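Local coordinates for peroxinectin A (Dictyostelium discoideum, PDB 6ERC), which catalyses the oxidation of phenolic donors by hydrogen peroxide as a secreted heme peroxidase, with iodide and thiocyanate peroxidase activity as well, at residues E10-Q15 / G147-G152; E3-T8 / Q261-T266; G76-H81 / G152-G157. All coordinates share one frame; numbering follows the deposited sequence.

The three contacts lie close together on the distal side of the heme in one animal heme peroxidase fold. Centres of interactions 1 and 2 are about 9 Å apart, those of 2 and 3 about 10 Å, those of 1 and 3 about 14 Å. Along the chain, 3-8 and 10-15 come first, then 76-81 on helix 70-80, then 147-152 and 152-157, which share Gly152, and last 261-266 on helix 247-275. A hydrogen bond probably joins Ile150 of interaction 1 to Gln263 of interaction 2, and Thr266 packs on Leu79 of interaction 3. The N-terminal arm is thus connected, through the sodium loop and helix 247-275, to helix 70-80 beside the heme.

Interaction 1 of 3, residues E10-Q15 / G147-G152; sequences EGNNKQ and GSYIDG. With NA (sodium ion), chain K.
The sodium-binding loop 147-152 meets the N-terminal arm of the chain where the amide of Asn12 stacks on the ring of Tyr149. The two planes are only 13° apart, and Asn12 CG sits 3.4 Å above the ring plane of Tyr149, offset toward the rim. The NH2 of Asn12 lies over the ring, ND2 3.7 Å from Tyr149 CE1, while OD1 overhangs the rim on the CE1-CZ side, 3.4 Å from Tyr149 CE1; CB of Asn12 comes 3.5 Å from CZ of Tyr149. With CG of Asn12 anti to the backbone N (chi1 -165°), the amide is carried out over the ring. Neither polar end relies on the other: Asn12 OD1 accepts from Arg470 N, and the Tyr149 hydroxyl is hydrogen-bonded to Gln19 O. At the other end of Tyr149, its carbonyl O binds sodium at 2.3 Å, beside Gly147 O and Asp151 OD1; Asn82 O and Asn153 OD1 complete the site. A leucine in place of Tyr149 would probably deprive the Asn12 amide of its flat stacking surface and Gln19 O of its hydroxyl partner. The arm itself precedes strand 24-25, whereas the loop leads from strand 139-144 into helix 153-156, for which Gly152 is the N-cap, and Ile150 packs against helix 247-275.

Interaction 2 of 3, residues E3-T8 / Q261-T266; sequences EFRSYT and QIQKIT
Arg5 and Gln263 reach toward each other from opposite directions, the arginine from the N-terminal arm and the glutamine from helix 247-275. Their backbones stay far apart, the CA atoms of this pair being 14.2 Å from each other, and only the far ends of the two long side chains meet. Both chains are drawn out: Arg5 is extended from CG to NE, and Gln263 continues straight beyond CG (chi2 -178°). The guanidinium and amide planes stand 83° apart, almost perpendicular. NH2 of Arg5 comes 3.1 Å from NE2 of Gln263, but both atoms are N-H donors, and no hydrogen bond joins them. A shared acceptor, OD2 of Asp469, probably accounts for the approach: it forms a salt bridge with Arg5 NH2 and takes a weak hydrogen bond from Gln263 NE2. The carboxylate's negative charge probably offsets the close approach of the two donors. The stronger partner of Gln263 NE2 is Ile150 O, at 3.0 Å in a probable hydrogen bond, so the glutamine also ties the helix to the sodium-binding loop. Farther along the helix, Thr266 OG1 donates to Ile262 O at 3.0 Å from above the carbonyl plane, and Thr266 N reaches the same oxygen from the opposite face. Such a return of a threonine hydroxyl to the carbonyl four residues earlier is a familiar helix feature. The whole is a buried polar junction, with an acidic side chain and a backbone carbonyl joining the N-terminal arm, a long helix and the sodium loop of the peroxidase fold.

Interaction 3 of 3, residues G76-H81 / G152-G157; sequences GQFLIH and GNVLYG. With NA (sodium ion), chain K; HEM (protoporphyrin IX containing Fe), chain F.
Apolar contact between Phe78 and Val154 joins helix 70-80 to the short helix 153-156. The two side chains cross at about a right angle, and both methyl groups of the valine meet the far end of the ring: Val154 CG1 lies 3.5 Å from Phe78 CZ, and Val154 CG2 lies 3.5 Å from Phe78 CE1. CG of Phe78 is anti to the backbone N (chi1 -177°), which carries the ring outward from its helix to the valine. Trp75 and His224 also meet this ring, the latter edge-to-face. The polar link is a single weak hydrogen bond, from Asn153 ND2 to His81 O at 3.3 Å, with an N-H...O angle of 160°. Metal coordination takes the other end of the same amide: Asn153 OD1 binds sodium at 2.4 Å, in company with Gly147, Tyr149, Asp151 and Asn82. At the start of the short helix, O of the N-cap residue Gly152 accepts from both Leu155 N and Tyr156 N. Heme contacts occupy a different side of helix 70-80. Ile80 CG1 packs 3.5 Å from the heme methyl CMD, and Gln77 lays its amide against the porphyrin, with Gln77 OE1 3.5 Å from heme CHC. His81, the predicted proton acceptor, has Arg213, the predicted transition-state stabiliser, beside it. Because one amide gives its oxygen to sodium and its N-H, weakly, to His81 O, the ion is probably linked to the backbone of the predicted catalytic histidine. Sodium would probably polarise the amide and make its N-H a somewhat stronger donor, while the Phe78-Val154 packing adds an uncharged hold between the same two elements.

Interaction 1 of 3, residues E10-Q15 / G147-G152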
loop_
_atom_site.group_PDB
_atom_site.type_symbol
_atom_site.label_atom_id
_atom_site.label_comp_id
_atom_site.label_asym_id
_atom_site.label_seq_id
_atom_site.Cartn_x
_atom_site.Cartn_y
_atom_site.Cartn_z
ATOM N N GLU A 10 11.373 -3.751 -16.192
ATOM C CA GLU A 10 11.605 -4.548 -17.385
ATOM C C GLU A 10 13.023 -5.110 -17.378
ATOM O O GLU A 10 13.911 -4.633 -16.663
ATOM C CB GLU A 10 11.355 -3.724 -18.650
ATOM C CG GLU A 10 12.265 -2.521 -18.835
ATOM C CD GLU A 10 11.846 -1.660 -20.021
ATOM O OE1 GLU A 10 11.726 -2.202 -21.144
ATOM O OE2 GLU A 10 11.622 -0.443 -19.832
ATOM N N GLY A 11 13.226 -6.151 -18.184
ATOM C CA GLY A 11 14.454 -6.910 -18.160
ATOM C C GLY A 11 14.538 -7.940 -17.056
ATOM O O GLY A 11 15.472 -8.751 -17.058
ATOM N N ASN A 12 13.591 -7.942 -16.116
ATOM C CA ASN A 12 13.631 -8.909 -15.023
ATOM C C ASN A 12 13.372 -10.321 -15.532
ATOM O O ASN A 12 13.965 -11.285 -15.036
ATOM C CB ASN A 12 12.608 -8.522 -13.958
ATOM C CG ASN A 12 12.832 -9.239 -12.648
ATOM O OD1 ASN A 12 12.635 -10.448 -12.547
ATOM N ND2 ASN A 12 13.234 -8.490 -11.628
ATOM N N ASN A 13 12.486 -10.463 -16.513
ATOM C CA ASN A 13 12.212 -11.742 -17.156
ATOM C C ASN A 13 12.790 -11.703 -18.564
ATOM O O ASN A 13 12.383 -10.872 -19.383
ATOM C CB ASN A 13 10.713 -12.034 -17.193
ATOM C CG ASN A 13 10.411 -13.465 -17.576
ATOM O OD1 ASN A 13 10.301 -13.796 -18.758
ATOM N ND2 ASN A 13 10.284 -14.331 -16.575
ATOM N N LYS A 14 13.736 -12.602 -18.842
ATOM C CA LYS A 14 14.426 -12.581 -20.127
ATOM C C LYS A 14 13.457 -12.837 -21.275
ATOM O O LYS A 14 13.468 -12.123 -22.284
ATOM C CB LYS A 14 15.551 -13.615 -20.130
ATOM C CG LYS A 14 16.667 -13.315 -19.143
ATOM C CD LYS A 14 17.700 -14.431 -19.121
ATOM C CE LYS A 14 18.893 -14.080 -18.240
ATOM N NZ LYS A 14 19.712 -12.964 -18.804
ATOM N N GLN A 15 12.599 -13.849 -21.132
ATOM C CA GLN A 15 11.722 -14.238 -22.231
ATOM C C GLN A 15 10.622 -13.210 -22.464
ATOM O O GLN A 15 10.157 -13.047 -23.598
ATOM C CB GLN A 15 11.110 -15.615 -21.954
ATOM C CG GLN A 15 12.123 -16.757 -21.867
ATOM C CD GLN A 15 12.939 -16.751 -20.570
ATOM O OE1 GLN A 15 12.596 -16.062 -19.604
ATOM N NE2 GLN A 15 14.027 -17.520 -20.553
ATOM N N GLY A 147 6.165 -0.335 -11.028
ATOM C CA GLY A 147 6.800 -1.626 -11.199
ATOM C C GLY A 147 6.258 -2.649 -10.221
ATOM O O GLY A 147 6.138 -2.368 -9.025
ATOM N N SER A 148 5.929 -3.842 -10.716
ATOM C CA SER A 148 5.312 -4.863 -9.880
ATOM C C SER A 148 6.297 -5.528 -8.927
ATOM O O SER A 148 5.868 -6.162 -7.957
ATOM C CB SER A 148 4.659 -5.932 -10.759
ATOM O OG SER A 148 3.648 -5.367 -11.573
ATOM N N TYR A 149 7.596 -5.401 -9.180
ATOM C CA TYR A 149 8.599 -6.030 -8.335
ATOM C C TYR A 149 8.889 -5.169 -7.114
ATOM O O TYR A 149 8.817 -3.939 -7.160
ATOM C CB TYR A 149 9.892 -6.264 -9.118
ATOM C CG TYR A 149 9.722 -7.145 -10.335
ATOM C CD1 TYR A 149 9.769 -8.528 -10.225
ATOM C CD2 TYR A 149 9.519 -6.593 -11.591
ATOM C CE1 TYR A 149 9.612 -9.339 -11.333
ATOM C CE2 TYR A 149 9.363 -7.395 -12.706
ATOM C CZ TYR A 149 9.410 -8.767 -12.573
ATOM O OH TYR A 149 9.253 -9.568 -13.683
ATOM N N ILE A 150 9.207 -5.836 -6.007
ATOM C CA ILE A 150 9.710 -5.152 -4.822
ATOM C C ILE A 150 11.157 -4.774 -5.112
ATOM O O ILE A 150 12.073 -5.580 -4.919
ATOM C CB ILE A 150 9.583 -6.032 -3.565
ATOM C CG1 ILE A 150 8.107 -6.335 -3.286
ATOM C CG2 ILE A 150 10.210 -5.341 -2.362
ATOM C CD1 ILE A 150 7.873 -7.405 -2.242
ATOM N N ASP A 151 11.366 -3.544 -5.595
ATOM C CA ASP A 151 12.644 -3.142 -6.172
ATOM C C ASP A 151 13.114 -1.789 -5.645
ATOM O O ASP A 151 13.959 -1.146 -6.277
ATOM C CB ASP A 151 12.546 -3.107 -7.700
ATOM C CG ASP A 151 11.438 -2.192 -8.198
ATOM O OD1 ASP A 151 10.712 -1.609 -7.363
ATOM O OD2 ASP A 151 11.291 -2.058 -9.430
ATOM N N GLY A 152 12.589 -1.347 -4.505
ATOM C CA GLY A 152 13.032 -0.103 -3.911
ATOM C C GLY A 152 12.646 1.145 -4.666
ATOM O O GLY A 152 13.161 2.223 -4.349
HETATM NA NA NA K . 8.263 -1.717 -7.616
#

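Interaction 2 of 3, residues E3-T8 / Q261-T266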
loop_
_atom_site.group_PDB
_atom_site.type_symbol
_atom_site.label_atom_id
_atom_site.label_comp_id
_atom_site.label_asym_id
_atom_site.label_seq_id
_atom_site.Cartn_x
_atom_site.Cartn_y
_atom_site.Cartn_z
ATOM N N GLU A 3 25.436 -6.919 -13.581
ATOM C CA GLU A 3 24.081 -6.551 -13.962
ATOM C C GLU A 3 23.272 -6.182 -12.725
ATOM O O GLU A 3 23.237 -6.936 -11.748
ATOM C CB GLU A 3 23.405 -7.699 -14.708
ATOM C CG GLU A 3 22.028 -7.350 -15.258
ATOM C CD GLU A 3 21.339 -8.533 -15.904
ATOM O OE1 GLU A 3 21.697 -9.683 -15.572
ATOM O OE2 GLU A 3 20.439 -8.315 -16.744
ATOM N N PHE A 4 22.624 -5.024 -12.770
ATOM C CA PHE A 4 21.746 -4.575 -11.702
ATOM C C PHE A 4 20.338 -4.370 -12.244
ATOM O O PHE A 4 20.129 -4.208 -13.450
ATOM C CB PHE A 4 22.257 -3.279 -11.065
ATOM C CG PHE A 4 23.525 -3.449 -10.286
ATOM C CD1 PHE A 4 23.494 -3.894 -8.976
ATOM C CD2 PHE A 4 24.750 -3.167 -10.864
ATOM C CE1 PHE A 4 24.660 -4.054 -8.257
ATOM C CE2 PHE A 4 25.920 -3.325 -10.150
ATOM C CZ PHE A 4 25.875 -3.768 -8.846
ATOM N N ARG A 5 19.373 -4.384 -11.328
ATOM C CA ARG A 5 17.979 -4.178 -11.693
ATOM C C ARG A 5 17.820 -2.909 -12.516
ATOM O O ARG A 5 18.600 -1.960 -12.394
ATOM C CB ARG A 5 17.103 -4.062 -10.446
ATOM C CG ARG A 5 16.922 -5.326 -9.645
ATOM C CD ARG A 5 16.194 -4.988 -8.357
ATOM N NE ARG A 5 15.882 -6.159 -7.544
ATOM C CZ ARG A 5 14.765 -6.875 -7.639
ATOM N NH1 ARG A 5 13.830 -6.562 -8.527
ATOM N NH2 ARG A 5 14.589 -7.920 -6.844
ATOM N N SER A 6 16.789 -2.892 -13.351
ATOM C CA SER A 6 16.340 -1.641 -13.927
ATOM C C SER A 6 15.499 -0.886 -12.903
ATOM O O SER A 6 15.137 -1.412 -11.847
ATOM C CB SER A 6 15.535 -1.887 -15.198
ATOM O OG SER A 6 15.200 -0.657 -15.817
ATOM N N TYR A 7 15.194 0.369 -13.214
ATOM C CA TYR A 7 14.318 1.160 -12.363
ATOM C C TYR A 7 12.846 1.000 -12.725
ATOM O O TYR A 7 11.982 1.373 -11.923
ATOM C CB TYR A 7 14.715 2.638 -12.431
ATOM C CG TYR A 7 16.126 2.886 -11.955
ATOM C CD1 TYR A 7 16.447 2.787 -10.609
ATOM C CD2 TYR A 7 17.137 3.210 -12.849
ATOM C CE1 TYR A 7 17.732 3.005 -10.166
ATOM C CE2 TYR A 7 18.426 3.432 -12.413
ATOM C CZ TYR A 7 18.718 3.327 -11.070
ATOM O OH TYR A 7 20.000 3.546 -10.618
ATOM N N THR A 8 12.546 0.436 -13.895
ATOM C CA THR A 8 11.178 0.299 -14.372
ATOM C C THR A 8 10.599 -1.093 -14.165
ATOM O O THR A 8 9.376 -1.246 -14.197
ATOM C CB THR A 8 11.111 0.643 -15.862
ATOM O OG1 THR A 8 12.132 -0.077 -16.565
ATOM C CG2 THR A 8 11.305 2.136 -16.070
ATOM N N GLN A 261 16.948 -5.715 2.004
ATOM C CA GLN A 261 16.431 -5.426 3.337
ATOM C C GLN A 261 14.914 -5.287 3.315
ATOM O O GLN A 261 14.224 -5.798 4.205
ATOM C CB GLN A 261 17.083 -4.158 3.887
ATOM C CG GLN A 261 16.691 -3.825 5.317
ATOM C CD GLN A 261 17.079 -4.912 6.302
ATOM O OE1 GLN A 261 18.187 -4.912 6.840
ATOM N NE2 GLN A 261 16.166 -5.844 6.544
ATOM N N ILE A 262 14.375 -4.601 2.305
ATOM C CA ILE A 262 12.924 -4.477 2.184
ATOM C C ILE A 262 12.298 -5.852 1.986
ATOM O O ILE A 262 11.324 -6.214 2.658
ATOM C CB ILE A 262 12.559 -3.518 1.035
ATOM C CG1 ILE A 262 13.056 -2.100 1.342
ATOM C CG2 ILE A 262 11.047 -3.505 0.806
ATOM C CD1 ILE A 262 13.032 -1.163 0.149
ATOM N N GLN A 263 12.851 -6.639 1.064
ATOM C CA GLN A 263 12.283 -7.949 0.775
ATOM C C GLN A 263 12.291 -8.847 2.007
ATOM O O GLN A 263 11.292 -9.513 2.302
ATOM C CB GLN A 263 13.049 -8.602 -0.374
ATOM C CG GLN A 263 12.819 -7.936 -1.717
ATOM C CD GLN A 263 13.546 -8.633 -2.846
ATOM O OE1 GLN A 263 14.382 -9.511 -2.621
ATOM N NE2 GLN A 263 13.222 -8.254 -4.073
ATOM N N LYS A 264 13.405 -8.871 2.748
ATOM C CA LYS A 264 13.529 -9.808 3.864
ATOM C C LYS A 264 12.524 -9.498 4.966
ATOM O O LYS A 264 11.907 -10.410 5.527
ATOM C CB LYS A 264 14.951 -9.783 4.422
ATOM C CG LYS A 264 15.255 -10.945 5.364
ATOM C CD LYS A 264 16.601 -10.779 6.047
ATOM C CE LYS A 264 16.940 -11.972 6.928
ATOM N NZ LYS A 264 18.210 -11.749 7.682
ATOM N N ILE A 265 12.357 -8.217 5.302
ATOM C CA ILE A 265 11.378 -7.839 6.318
ATOM C C ILE A 265 9.979 -8.260 5.887
ATOM O O ILE A 265 9.158 -8.680 6.711
ATOM C CB ILE A 265 11.456 -6.325 6.597
ATOM C CG1 ILE A 265 12.750 -5.996 7.345
ATOM C CG2 ILE A 265 10.241 -5.854 7.401
ATOM C CD1 ILE A 265 13.057 -4.523 7.427
ATOM N N THR A 266 9.686 -8.160 4.591
ATOM C CA THR A 266 8.360 -8.521 4.105
ATOM C C THR A 266 8.088 -10.009 4.305
ATOM O O THR A 266 7.044 -10.390 4.846
ATOM C CB THR A 266 8.226 -8.139 2.630
ATOM O OG1 THR A 266 8.401 -6.723 2.487
ATOM C CG2 THR A 266 6.857 -8.533 2.086
#

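Interaction 3 of 3, residues G76-H81 / G152-G157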
loop_
_atom_site.group_PDB
_atom_site.type_symbol
_atom_site.label_atom_id
_atom_site.label_comp_id
_atom_site.label_asym_id
_atom_site.label_seq_id
_atom_site.Cartn_x
_atom_site.Cartn_y
_atom_site.Cartn_z
ATOM N N GLY A 76 2.880 -2.181 5.791
ATOM C CA GLY A 76 1.950 -2.599 4.754
ATOM C C GLY A 76 1.731 -1.517 3.716
ATOM O O GLY A 76 1.790 -1.771 2.512
ATOM N N GLN A 77 1.482 -0.289 4.173
ATOM C CA GLN A 77 1.324 0.824 3.245
ATOM C C GLN A 77 2.625 1.095 2.502
ATOM O O GLN A 77 2.615 1.417 1.308
ATOM C CB GLN A 77 0.862 2.070 3.998
ATOM C CG GLN A 77 0.483 3.233 3.099
ATOM C CD GLN A 77 0.060 4.455 3.887
ATOM O OE1 GLN A 77 0.063 4.445 5.121
ATOM N NE2 GLN A 77 -0.308 5.518 3.178
ATOM N N PHE A 78 3.757 0.968 3.197
ATOM C CA PHE A 78 5.053 1.101 2.541
ATOM C C PHE A 78 5.283 -0.019 1.537
ATOM O O PHE A 78 5.903 0.203 0.492
ATOM C CB PHE A 78 6.163 1.112 3.592
ATOM C CG PHE A 78 7.533 1.322 3.025
ATOM C CD1 PHE A 78 8.016 2.601 2.805
ATOM C CD2 PHE A 78 8.341 0.244 2.715
ATOM C CE1 PHE A 78 9.273 2.798 2.285
ATOM C CE2 PHE A 78 9.599 0.437 2.193
ATOM C CZ PHE A 78 10.067 1.716 1.980
ATOM N N LEU A 79 4.780 -1.220 1.828
ATOM C CA LEU A 79 4.985 -2.355 0.937
ATOM C C LEU A 79 4.202 -2.193 -0.361
ATOM O O LEU A 79 4.731 -2.450 -1.447
ATOM C CB LEU A 79 4.588 -3.648 1.649
ATOM C CG LEU A 79 4.643 -4.940 0.832
ATOM C CD1 LEU A 79 5.995 -5.123 0.157
ATOM C CD2 LEU A 79 4.336 -6.127 1.736
ATOM N N ILE A 80 2.934 -1.778 -0.275
ATOM C CA ILE A 80 2.128 -1.662 -1.488
ATOM C C ILE A 80 2.683 -0.579 -2.400
ATOM O O ILE A 80 2.607 -0.692 -3.629
ATOM C CB ILE A 80 0.645 -1.401 -1.151
ATOM C CG1 ILE A 80 -0.194 -1.424 -2.430
ATOM C CG2 ILE A 80 0.466 -0.072 -0.435
ATOM C CD1 ILE A 80 -0.345 -2.808 -3.030
ATOM N N HIS A 81 3.240 0.488 -1.828
ATOM C CA HIS A 81 3.860 1.519 -2.650
ATOM C C HIS A 81 5.097 1.014 -3.385
ATOM O O HIS A 81 5.629 1.739 -4.232
ATOM C CB HIS A 81 4.212 2.731 -1.787
ATOM C CG HIS A 81 3.017 3.454 -1.248
ATOM N ND1 HIS A 81 3.112 4.452 -0.303
ATOM C CD2 HIS A 81 1.697 3.322 -1.523
ATOM C CE1 HIS A 81 1.903 4.905 -0.018
ATOM N NE2 HIS A 81 1.027 4.235 -0.744
ATOM N N GLY A 152 12.589 -1.347 -4.505
ATOM C CA GLY A 152 13.032 -0.103 -3.911
ATOM C C GLY A 152 12.646 1.145 -4.666
ATOM O O GLY A 152 13.161 2.223 -4.349
ATOM N N ASN A 153 11.757 1.041 -5.659
ATOM C CA ASN A 153 11.299 2.225 -6.379
ATOM C C ASN A 153 10.801 3.296 -5.420
ATOM O O ASN A 153 10.836 4.489 -5.742
ATOM C CB ASN A 153 10.188 1.849 -7.359
ATOM C CG ASN A 153 8.895 1.464 -6.655
ATOM O OD1 ASN A 153 8.676 0.300 -6.322
ATOM N ND2 ASN A 153 8.034 2.447 -6.420
ATOM N N VAL A 154 10.321 2.886 -4.246
ATOM C CA VAL A 154 9.864 3.835 -3.239
ATOM C C VAL A 154 10.973 4.808 -2.857
ATOM O O VAL A 154 10.702 5.963 -2.507
ATOM C CB VAL A 154 9.330 3.068 -2.012
ATOM C CG1 VAL A 154 10.413 2.167 -1.428
ATOM C CG2 VAL A 154 8.804 4.031 -0.962
ATOM N N LEU A 155 12.231 4.369 -2.907
ATOM C CA LEU A 155 13.356 5.232 -2.559
ATOM C C LEU A 155 14.037 5.850 -3.770
ATOM O O LEU A 155 14.389 7.032 -3.734
ATOM C CB LEU A 155 14.402 4.453 -1.755
ATOM C CG LEU A 155 13.975 3.875 -0.403
ATOM C CD1 LEU A 155 15.160 3.195 0.241
ATOM C CD2 LEU A 155 13.407 4.944 0.525
ATOM N N TYR A 156 14.223 5.085 -4.843
ATOM C CA TYR A 156 15.089 5.494 -5.940
ATOM C C TYR A 156 14.333 5.965 -7.175
ATOM O O TYR A 156 14.969 6.411 -8.136
ATOM C CB TYR A 156 16.022 4.337 -6.310
ATOM C CG TYR A 156 16.663 3.701 -5.097
ATOM C CD1 TYR A 156 17.692 4.339 -4.420
ATOM C CD2 TYR A 156 16.226 2.472 -4.620
ATOM C CE1 TYR A 156 18.277 3.767 -3.306
ATOM C CE2 TYR A 156 16.804 1.893 -3.506
ATOM C CZ TYR A 156 17.831 2.544 -2.853
ATOM O OH TYR A 156 18.412 1.974 -1.744
ATOM N N GLY A 157 13.005 5.892 -7.176
ATOM C CA GLY A 157 12.225 6.367 -8.301
ATOM C C GLY A 157 12.058 5.318 -9.380
ATOM O O GLY A 157 12.623 4.221 -9.339
HETATM NA NA NA K . 8.263 -1.717 -7.616
HETATM C CHA HEM F . -4.835 2.887 -1.942
HETATM C CHB HEM F . -4.762 6.199 1.580
HETATM C CHC HEM F . -3.029 2.856 4.659
HETATM C CHD HEM F . -3.339 -0.504 1.185
HETATM C C1A HEM F . -5.022 4.051 -1.238
HETATM C C2A HEM F . -5.669 5.241 -1.733
HETATM C C3A HEM F . -5.656 6.162 -0.765
HETATM C C4A HEM F . -4.990 5.579 0.378
HETATM C CMA HEM F . -6.229 7.594 -0.832
HETATM C CAA HEM F . -6.273 5.378 -3.140
HETATM C CBA HEM F . -7.782 5.476 -2.963
HETATM C CGA HEM F . -8.476 5.048 -4.229
HETATM O O1A HEM F . -8.343 3.861 -4.624
HETATM O O2A HEM F . -9.177 5.893 -4.841
HETATM C C1B HEM F . -4.268 5.581 2.703
HETATM C C2B HEM F . -4.027 6.234 3.966
HETATM C C3B HEM F . -3.543 5.317 4.821
HETATM C C4B HEM F . -3.468 4.050 4.121
HETATM C CMB HEM F . -4.301 7.734 4.190
HETATM C CAB HEM F . -3.125 5.474 6.301
HETATM C CBB HEM F . -3.267 6.614 6.986
HETATM C C1C HEM F . -2.967 1.648 3.999
HETATM C C2C HEM F . -2.525 0.381 4.556
HETATM C C3C HEM F . -2.611 -0.552 3.583
HETATM C C4C HEM F . -3.109 0.109 2.397
HETATM C CMC HEM F . -2.068 0.253 6.024
HETATM C CAC HEM F . -2.292 -2.070 3.550
HETATM C CBC HEM F . -1.815 -2.792 4.567
HETATM C C1D HEM F . -3.728 0.130 0.029
HETATM C C2D HEM F . -3.819 -0.476 -1.279
HETATM C C3D HEM F . -4.242 0.463 -2.131
HETATM C C4D HEM F . -4.414 1.695 -1.403
HETATM C CMD HEM F . -3.508 -1.954 -1.589
HETATM C CAD HEM F . -4.479 0.324 -3.645
HETATM C CBD HEM F . -3.096 0.417 -4.282
HETATM C CGD HEM F . -3.158 1.097 -5.628
HETATM O O1D HEM F . -3.123 2.354 -5.662
HETATM O O2D HEM F . -3.236 0.399 -6.671
HETATM N NA HEM F . -4.618 4.292 0.056
HETATM N NB HEM F . -3.917 4.251 2.829
HETATM N NC HEM F . -3.313 1.442 2.680
HETATM N ND HEM F . -4.096 1.455 -0.084
HETATM FE FE HEM F . -3.955 2.846 1.339
#